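Local coordinates for protein putative adenosine kinase (Schistosoma mansoni, PDB 3VAS) that probably phosphorylates adenosine to AMP, as an adenosine kinase of the ribokinase (pfkB) family, and is captured here with bound adenosine in an occluded-loop conformation, at residues V258-D267 with L290-I299; S102-D110 with A158-I167. All coordinates share one frame; numbering follows the deposited sequence.

Contact 1: V258-D267 with L290-I299; sequences VHATARYIAD and LYTDSSDSEI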
loop_
_atom_site.group_PDB
_atom_site.type_symbol
_atom_site.label_atom_id
_atom_site.label_comp_id
_atom_site.label_asym_id
_atom_site.label_seq_id
_atom_site.Cartn_x
_atom_site.Cartn_y
_atom_site.Cartn_z
ATOM N N VAL A 258 -9.404 -8.821 -16.613
ATOM C CA VAL A 258 -9.549 -7.863 -15.520
ATOM C C VAL A 258 -10.919 -7.944 -14.835
ATOM O O VAL A 258 -10.996 -7.978 -13.608
ATOM C CB VAL A 258 -9.237 -6.417 -15.963
ATOM C CG1 VAL A 258 -9.396 -5.469 -14.794
ATOM C CG2 VAL A 258 -7.819 -6.335 -16.523
ATOM N N HIS A 259 -11.987 -7.992 -15.628
ATOM C CA HIS A 259 -13.330 -8.218 -15.096
ATOM C C HIS A 259 -13.437 -9.580 -14.408
ATOM O O HIS A 259 -13.993 -9.690 -13.315
ATOM C CB HIS A 259 -14.384 -8.111 -16.203
ATOM C CG HIS A 259 -14.644 -6.708 -16.659
ATOM N ND1 HIS A 259 -15.828 -6.049 -16.400
ATOM C CD2 HIS A 259 -13.873 -5.838 -17.353
ATOM C CE1 HIS A 259 -15.777 -4.835 -16.920
ATOM N NE2 HIS A 259 -14.602 -4.682 -17.505
ATOM N N ALA A 260 -12.902 -10.614 -15.053
ATOM C CA ALA A 260 -12.920 -11.962 -14.489
ATOM C C ALA A 260 -12.189 -12.030 -13.146
ATOM O O ALA A 260 -12.633 -12.713 -12.226
ATOM C CB ALA A 260 -12.327 -12.966 -15.474
ATOM N N THR A 261 -11.074 -11.315 -13.038
ATOM C CA THR A 261 -10.312 -11.278 -11.793
ATOM C C THR A 261 -11.119 -10.627 -10.674
ATOM O O THR A 261 -11.134 -11.113 -9.542
ATOM C CB THR A 261 -8.975 -10.524 -11.970
ATOM O OG1 THR A 261 -8.107 -11.278 -12.825
ATOM C CG2 THR A 261 -8.290 -10.311 -10.628
ATOM N N ALA A 262 -11.798 -9.529 -11.002
ATOM C CA ALA A 262 -12.614 -8.814 -10.024
ATOM C C ALA A 262 -13.712 -9.723 -9.483
ATOM O O ALA A 262 -13.944 -9.782 -8.277
ATOM C CB ALA A 262 -13.210 -7.556 -10.644
ATOM N N ARG A 263 -14.371 -10.438 -10.390
ATOM C CA ARG A 263 -15.414 -11.396 -10.040
ATOM C C ARG A 263 -14.850 -12.544 -9.201
ATOM O O ARG A 263 -15.420 -12.921 -8.175
ATOM C CB ARG A 263 -16.072 -11.925 -11.321
ATOM C CG ARG A 263 -17.039 -13.096 -11.151
ATOM C CD ARG A 263 -18.170 -12.777 -10.187
ATOM N NE ARG A 263 -18.764 -11.469 -10.423
ATOM C CZ ARG A 263 -19.181 -10.655 -9.457
ATOM N NH1 ARG A 263 -19.067 -11.014 -8.185
ATOM N NH2 ARG A 263 -19.709 -9.480 -9.766
ATOM N N TYR A 264 -13.721 -13.086 -9.641
ATOM C CA TYR A 264 -13.092 -14.212 -8.960
ATOM C C TYR A 264 -12.689 -13.867 -7.526
ATOM O O TYR A 264 -12.969 -14.625 -6.599
ATOM C CB TYR A 264 -11.876 -14.694 -9.752
ATOM C CG TYR A 264 -11.220 -15.937 -9.196
ATOM C CD1 TYR A 264 -11.578 -17.200 -9.659
ATOM C CD2 TYR A 264 -10.233 -15.847 -8.220
ATOM C CE1 TYR A 264 -10.970 -18.343 -9.159
ATOM C CE2 TYR A 264 -9.625 -16.981 -7.713
ATOM C CZ TYR A 264 -9.993 -18.225 -8.188
ATOM O OH TYR A 264 -9.388 -19.353 -7.683
ATOM N N ILE A 265 -12.028 -12.728 -7.351
ATOM C CA ILE A 265 -11.577 -12.299 -6.030
ATOM C C ILE A 265 -12.757 -12.027 -5.098
ATOM O O ILE A 265 -12.731 -12.391 -3.922
ATOM C CB ILE A 265 -10.673 -11.050 -6.120
ATOM C CG1 ILE A 265 -9.357 -11.401 -6.819
ATOM C CG2 ILE A 265 -10.403 -10.472 -4.731
ATOM C CD1 ILE A 265 -8.357 -10.254 -6.843
ATOM N N ALA A 266 -13.792 -11.393 -5.633
ATOM C CA ALA A 266 -14.996 -11.096 -4.864
ATOM C C ALA A 266 -15.697 -12.361 -4.376
ATOM O O ALA A 266 -16.285 -12.374 -3.294
ATOM C CB ALA A 266 -15.959 -10.252 -5.698
ATOM N N ASP A 267 -15.630 -13.422 -5.176
ATOM C CA ASP A 267 -16.387 -14.637 -4.887
ATOM C C ASP A 267 -15.621 -15.705 -4.110
ATOM O O ASP A 267 -16.204 -16.717 -3.724
ATOM C CB ASP A 267 -16.948 -15.250 -6.176
ATOM C CG ASP A 267 -18.014 -14.388 -6.816
ATOM O OD1 ASP A 267 -18.421 -13.375 -6.205
ATOM O OD2 ASP A 267 -18.457 -14.736 -7.927
ATOM N N LEU A 290 -13.018 -0.224 -11.764
ATOM C CA LEU A 290 -14.051 -1.237 -11.641
ATOM C C LEU A 290 -14.276 -1.550 -10.171
ATOM O O LEU A 290 -13.337 -1.542 -9.376
ATOM C CB LEU A 290 -13.646 -2.513 -12.392
ATOM C CG LEU A 290 -13.274 -2.342 -13.866
ATOM C CD1 LEU A 290 -12.732 -3.636 -14.445
ATOM C CD2 LEU A 290 -14.469 -1.840 -14.674
ATOM N N TYR A 291 -15.525 -1.817 -9.809
ATOM C CA TYR A 291 -15.826 -2.327 -8.480
ATOM C C TYR A 291 -16.996 -3.302 -8.517
ATOM O O TYR A 291 -17.859 -3.222 -9.387
ATOM C CB TYR A 291 -16.093 -1.191 -7.485
ATOM C CG TYR A 291 -17.369 -0.406 -7.720
ATOM C CD1 TYR A 291 -18.569 -0.798 -7.139
ATOM C CD2 TYR A 291 -17.366 0.740 -8.505
ATOM C CE1 TYR A 291 -19.738 -0.073 -7.345
ATOM C CE2 TYR A 291 -18.526 1.466 -8.720
ATOM C CZ TYR A 291 -19.706 1.058 -8.137
ATOM O OH TYR A 291 -20.854 1.785 -8.355
ATOM N N THR A 292 -16.997 -4.235 -7.574
ATOM C CA THR A 292 -18.096 -5.171 -7.394
ATOM C C THR A 292 -17.983 -5.703 -5.980
ATOM O O THR A 292 -17.024 -5.393 -5.271
ATOM C CB THR A 292 -18.016 -6.356 -8.390
ATOM O OG1 THR A 292 -19.211 -7.155 -8.309
ATOM C CG2 THR A 292 -16.795 -7.223 -8.090
ATOM N N ASP A 293 -18.964 -6.493 -5.564
ATOM C CA ASP A 293 -18.856 -7.239 -4.320
ATOM C C ASP A 293 -19.503 -8.611 -4.486
ATOM O O ASP A 293 -20.181 -8.862 -5.482
ATOM C CB ASP A 293 -19.467 -6.466 -3.149
ATOM C CG ASP A 293 -20.913 -6.116 -3.378
ATOM O OD1 ASP A 293 -21.782 -6.958 -3.069
ATOM O OD2 ASP A 293 -21.179 -4.997 -3.873
ATOM N N SER A 294 -19.288 -9.494 -3.517
ATOM C CA SER A 294 -19.734 -10.882 -3.628
ATOM C C SER A 294 -21.249 -11.053 -3.775
ATOM O O SER A 294 -21.710 -12.083 -4.262
ATOM C CB SER A 294 -19.207 -11.721 -2.458
ATOM O OG SER A 294 -19.253 -11.006 -1.237
ATOM N N SER A 295 -22.010 -10.039 -3.362
ATOM C CA SER A 295 -23.469 -10.066 -3.467
ATOM C C SER A 295 -23.958 -9.463 -4.779
ATOM O O SER A 295 -25.153 -9.469 -5.069
ATOM C CB SER A 295 -24.098 -9.291 -2.307
ATOM O OG SER A 295 -23.760 -9.873 -1.062
ATOM N N ASP A 296 -23.027 -8.934 -5.564
ATOM C CA ASP A 296 -23.374 -8.217 -6.779
ATOM C C ASP A 296 -23.042 -9.061 -8.000
ATOM O O ASP A 296 -21.923 -9.550 -8.137
ATOM C CB ASP A 296 -22.610 -6.892 -6.830
ATOM C CG ASP A 296 -23.272 -5.868 -7.731
ATOM O OD1 ASP A 296 -23.147 -4.659 -7.443
ATOM O OD2 ASP A 296 -23.920 -6.267 -8.722
ATOM N N SER A 297 -24.018 -9.235 -8.885
ATOM C CA SER A 297 -23.811 -10.009 -10.106
ATOM C C SER A 297 -23.038 -9.197 -11.141
ATOM O O SER A 297 -22.409 -9.755 -12.039
ATOM C CB SER A 297 -25.150 -10.464 -10.695
ATOM O OG SER A 297 -25.844 -9.382 -11.300
ATOM N N GLU A 298 -23.078 -7.876 -11.002
ATOM C CA GLU A 298 -22.507 -6.987 -12.006
ATOM C C GLU A 298 -21.206 -6.308 -11.580
ATOM O O GLU A 298 -20.917 -6.141 -10.390
ATOM C CB GLU A 298 -23.526 -5.926 -12.413
ATOM C CG GLU A 298 -24.734 -6.478 -13.147
ATOM C CD GLU A 298 -25.780 -5.412 -13.419
ATOM O OE1 GLU A 298 -25.993 -4.545 -12.542
ATOM O OE2 GLU A 298 -26.384 -5.439 -14.512
ATOM N N ILE A 299 -20.428 -5.911 -12.577
ATOM C CA ILE A 299 -19.198 -5.169 -12.357
ATOM C C ILE A 299 -19.375 -3.737 -12.865
ATOM O O ILE A 299 -19.651 -3.518 -14.047
ATOM C CB ILE A 299 -18.003 -5.872 -13.033
ATOM C CG1 ILE A 299 -17.665 -7.159 -12.269
ATOM C CG2 ILE A 299 -16.795 -4.953 -13.089
ATOM C CD1 ILE A 299 -16.594 -7.998 -12.909
HETATM O O HOH W 1 -19.865 -9.920 -12.551
#
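Thr292 CG2 lies against Ala266 CB, at 3.9 Å, and beside the backbone O of Ala262, where helix 257-267 packs on a face of the ribokinase-type alpha/beta sheet, over the antiparallel hairpin of strands 279-284 and 287-293. The axes of the two short segments come within 8.0 Å at a signed angle of -29°, a close approach consistent with alanines on the facing side of the helix. Tyr291, whose CB points away from the helix, packs instead on helix 336-351, so the strand is sandwiched between two helices. Nearer the start of the helix, Leu290 CD1 sits over one face of the His259 imidazole, 3.9 Å from the ring centroid, a CH-pi contact displaced toward the ring's rim. Ile299 CG2 approaches the same ring obliquely, and Ile299 CD1 lies 4.1 Å from Ala262 CB.

The side nearer solvent is polar. Two successive turns in its chain swing the Arg263 guanidinium toward the loop after the strand. NH2 gives a hydrogen bond to Thr292 OG1 (2.8 Å), tilted from the guanidinium plane; the hydroxyl can be reached because chi1 of -172° sets OG1 opposite the backbone N. That same hydroxyl donates to Glu298 O, joining the two ends of the loop. Successive Asx turns, at Asp293 and Asp296, shape the chain between them. On the helix side, Asp267 OD1 takes NH1 in a salt bridge close to the guanidinium plane but 34° out of the carboxylate's, on the syn side of OD1. A water also bridges this side: it accepts from Arg263 NH2 at 2.8 Å and donates to Ser297 O at 2.6 Å.

Contact 2: S102-D110 with A158-I167; sequences SYVGCIGAD and AACDLSLAHI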
loop_
_atom_site.group_PDB
_atom_site.type_symbol
_atom_site.label_atom_id
_atom_site.label_comp_id
_atom_site.label_asym_id
_atom_site.label_seq_id
_atom_site.Cartn_x
_atom_site.Cartn_y
_atom_site.Cartn_z
ATOM N N SER A 102 -2.867 3.668 13.952
ATOM C CA SER A 102 -1.713 3.003 14.543
ATOM C C SER A 102 -0.907 2.320 13.447
ATOM O O SER A 102 -1.480 1.786 12.494
ATOM C CB SER A 102 -2.159 1.942 15.548
ATOM O OG SER A 102 -2.764 2.515 16.689
ATOM N N TYR A 103 0.417 2.330 13.593
ATOM C CA TYR A 103 1.297 1.673 12.633
ATOM C C TYR A 103 2.446 0.922 13.307
ATOM O O TYR A 103 3.065 1.421 14.250
ATOM C CB TYR A 103 1.860 2.683 11.633
ATOM C CG TYR A 103 2.793 2.077 10.600
ATOM C CD1 TYR A 103 2.292 1.501 9.436
ATOM C CD2 TYR A 103 4.173 2.094 10.782
ATOM C CE1 TYR A 103 3.139 0.958 8.482
ATOM C CE2 TYR A 103 5.035 1.554 9.835
ATOM C CZ TYR A 103 4.512 0.985 8.687
ATOM O OH TYR A 103 5.359 0.438 7.741
ATOM N N VAL A 104 2.720 -0.276 12.796
ATOM C CA VAL A 104 3.836 -1.103 13.242
ATOM C C VAL A 104 4.716 -1.490 12.052
ATOM O O VAL A 104 4.216 -1.953 11.025
ATOM C CB VAL A 104 3.331 -2.392 13.921
ATOM C CG1 VAL A 104 4.476 -3.381 14.133
ATOM C CG2 VAL A 104 2.630 -2.066 15.237
ATOM N N GLY A 105 6.025 -1.294 12.191
ATOM C CA GLY A 105 6.978 -1.694 11.171
ATOM C C GLY A 105 8.373 -1.801 11.760
ATOM O O GLY A 105 8.591 -1.420 12.913
ATOM N N CYS A 106 9.324 -2.307 10.979
ATOM C CA CYS A 106 10.701 -2.434 11.461
ATOM C C CYS A 106 11.695 -1.536 10.723
ATOM O O CYS A 106 11.889 -1.661 9.510
ATOM C CB CYS A 106 11.171 -3.895 11.414
ATOM S SG CYS A 106 12.790 -4.170 12.190
ATOM N N ILE A 107 12.324 -0.634 11.469
ATOM C CA ILE A 107 13.376 0.224 10.939
ATOM C C ILE A 107 14.722 -0.148 11.566
ATOM O O ILE A 107 14.774 -0.903 12.543
ATOM C CB ILE A 107 13.101 1.713 11.239
ATOM C CG1 ILE A 107 12.958 1.935 12.749
ATOM C CG2 ILE A 107 11.857 2.210 10.489
ATOM C CD1 ILE A 107 12.908 3.409 13.159
ATOM N N GLY A 108 15.805 0.386 11.004
ATOM C CA GLY A 108 17.123 0.223 11.587
ATOM C C GLY A 108 17.435 1.325 12.588
ATOM O O GLY A 108 16.663 2.275 12.735
ATOM N N ALA A 109 18.562 1.197 13.285
ATOM C CA ALA A 109 18.989 2.217 14.240
ATOM C C ALA A 109 19.886 3.235 13.551
ATOM O O ALA A 109 21.050 3.402 13.908
ATOM C CB ALA A 109 19.715 1.580 15.421
ATOM N N ASP A 110 19.334 3.904 12.549
ATOM C CA ASP A 110 20.074 4.889 11.781
ATOM C C ASP A 110 19.248 6.162 11.640
ATOM O O ASP A 110 18.108 6.225 12.105
ATOM C CB ASP A 110 20.460 4.325 10.405
ATOM C CG ASP A 110 19.298 3.623 9.700
ATOM O OD1 ASP A 110 19.563 2.816 8.781
ATOM O OD2 ASP A 110 18.126 3.874 10.058
ATOM N N ALA A 158 16.020 -3.462 6.918
ATOM C CA ALA A 158 15.513 -3.669 8.274
ATOM C C ALA A 158 14.068 -4.173 8.331
ATOM O O ALA A 158 13.701 -4.894 9.262
ATOM C CB ALA A 158 15.660 -2.396 9.088
ATOM N N ALA A 159 13.261 -3.799 7.337
ATOM C CA ALA A 159 11.851 -4.186 7.281
ATOM C C ALA A 159 11.613 -5.700 7.321
ATOM O O ALA A 159 10.550 -6.148 7.753
ATOM C CB ALA A 159 11.178 -3.574 6.053
ATOM N N CYS A 160 12.596 -6.480 6.875
ATOM C CA CYS A 160 12.505 -7.941 6.903
ATOM C C CYS A 160 12.468 -8.505 8.316
ATOM O O CYS A 160 11.884 -9.565 8.551
ATOM C CB CYS A 160 13.681 -8.576 6.158
ATOM S SG CYS A 160 13.657 -8.310 4.382
ATOM N N ASP A 161 13.099 -7.799 9.249
ATOM C CA ASP A 161 13.235 -8.286 10.619
ATOM C C ASP A 161 11.961 -8.154 11.449
ATOM O O ASP A 161 11.939 -8.549 12.615
ATOM C CB ASP A 161 14.403 -7.594 11.328
ATOM C CG ASP A 161 15.734 -8.283 11.069
ATOM O OD1 ASP A 161 15.849 -9.012 10.061
ATOM O OD2 ASP A 161 16.667 -8.093 11.877
ATOM N N LEU A 162 10.906 -7.601 10.856
ATOM C CA LEU A 162 9.624 -7.497 11.548
ATOM C C LEU A 162 9.138 -8.892 11.923
ATOM O O LEU A 162 8.999 -9.763 11.060
ATOM C CB LEU A 162 8.592 -6.790 10.675
ATOM C CG LEU A 162 7.170 -6.710 11.229
ATOM C CD1 LEU A 162 7.107 -5.816 12.469
ATOM C CD2 LEU A 162 6.230 -6.218 10.147
ATOM N N SER A 163 8.897 -9.109 13.212
ATOM C CA SER A 163 8.614 -10.454 13.698
ATOM C C SER A 163 7.293 -10.558 14.438
ATOM O O SER A 163 6.761 -9.569 14.934
ATOM C CB SER A 163 9.739 -10.938 14.613
ATOM O OG SER A 163 9.795 -10.159 15.792
ATOM N N LEU A 164 6.782 -11.780 14.514
ATOM C CA LEU A 164 5.581 -12.067 15.279
ATOM C C LEU A 164 5.830 -11.785 16.760
ATOM O O LEU A 164 4.918 -11.380 17.483
ATOM C CB LEU A 164 5.170 -13.527 15.069
ATOM C CG LEU A 164 3.796 -13.970 15.565
ATOM C CD1 LEU A 164 2.697 -13.063 15.018
ATOM C CD2 LEU A 164 3.545 -15.419 15.175
ATOM N N ALA A 165 7.072 -11.992 17.200
ATOM C CA ALA A 165 7.456 -11.718 18.581
ATOM C C ALA A 165 7.241 -10.258 18.969
ATOM O O ALA A 165 6.822 -9.963 20.088
ATOM C CB ALA A 165 8.909 -12.123 18.828
ATOM N N HIS A 166 7.539 -9.347 18.048
ATOM C CA HIS A 166 7.399 -7.923 18.330
ATOM C C HIS A 166 5.931 -7.531 18.324
ATOM O O HIS A 166 5.482 -6.736 19.147
ATOM C CB HIS A 166 8.164 -7.095 17.304
ATOM C CG HIS A 166 7.836 -5.637 17.349
ATOM N ND1 HIS A 166 8.356 -4.785 18.300
ATOM C CD2 HIS A 166 7.026 -4.882 16.568
ATOM C CE1 HIS A 166 7.887 -3.566 18.099
ATOM N NE2 HIS A 166 7.077 -3.598 17.056
ATOM N N ILE A 167 5.191 -8.105 17.385
ATOM C CA ILE A 167 3.764 -7.852 17.243
ATOM C C ILE A 167 2.976 -8.382 18.443
ATOM O O ILE A 167 1.969 -7.795 18.842
ATOM C CB ILE A 167 3.241 -8.471 15.930
ATOM C CG1 ILE A 167 3.897 -7.776 14.733
ATOM C CG2 ILE A 167 1.730 -8.371 15.833
ATOM C CD1 ILE A 167 3.647 -8.467 13.409
HETATM O O HOH W 2 8.683 -3.906 8.628
#
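Cys106, near the end of strand 101-107, fits against the 3-10 turn 158-161 and the start of the following loop, within the ribokinase-like fold. Its CB lies 3.9 Å from Leu162 CB, an apolar contact that ties the strand to the chain just beyond the turn; the same CB also lies near Leu162 N and Ala158 O. From there the thiol runs opposite the backbone N (chi1 -173°), which brings SG against the turn. Cys106 SG is 3.2 Å from Ala158 O and also touches Asp161 CB. Outside the pair, Ala132 and Gln130 also touch this side chain.

The backbones come close at the same point, yet no direct hydrogen bond between them is clear. Ala159 CA makes a CA-H...O contact with Cys106 O, while a water accepts from Cys106 N (2.9 Å) and donates to Ala159 O (3.0 Å). Farther along, Ala158 CB rests 3.4 Å from Gly108 N, whose own N-H is taken by Thr138 OG1.

Toward the start of the strand the contact becomes apolar. Val104 CG1 meets Leu162 CD1 at 4.0 Å and comes to the edge of the His166 imidazole, in its plane, beside CD2. His166 heads in the opposite direction to the valine, its NE2 bonded to Glu128 O on the neighbouring strand, and Ser163 OG at the N-cap accepts from His166 N to begin helix 164-167. The side chain of Ala159 stands about 7 Å from the bound adenosine. The chemistry implies a buried junction held by shape and apolar packing, in which a water bridges two main-chain polar groups across the interface.

In the fold
Contact 2 is core: ten of its eleven touching residues are buried, and it holds a strand to a turn and short helix near the adenosine pocket. Contact 1 is only partly buried: its centre is about 21 Å from the chain's centre, against about 16 Å for the centre of contact 2, and it joins a helix to a hairpin strand and its outer loop. Both reach the strand system of the same fold, on opposite sides of the chain's centre, their nearest atoms about 22 Å apart. The chemistry follows the position: contact 1 adds a direct side-chain hydrogen bond and a flanking salt bridge to its apolar packing, whereas contact 2 has no clear direct hydrogen bond between its segments.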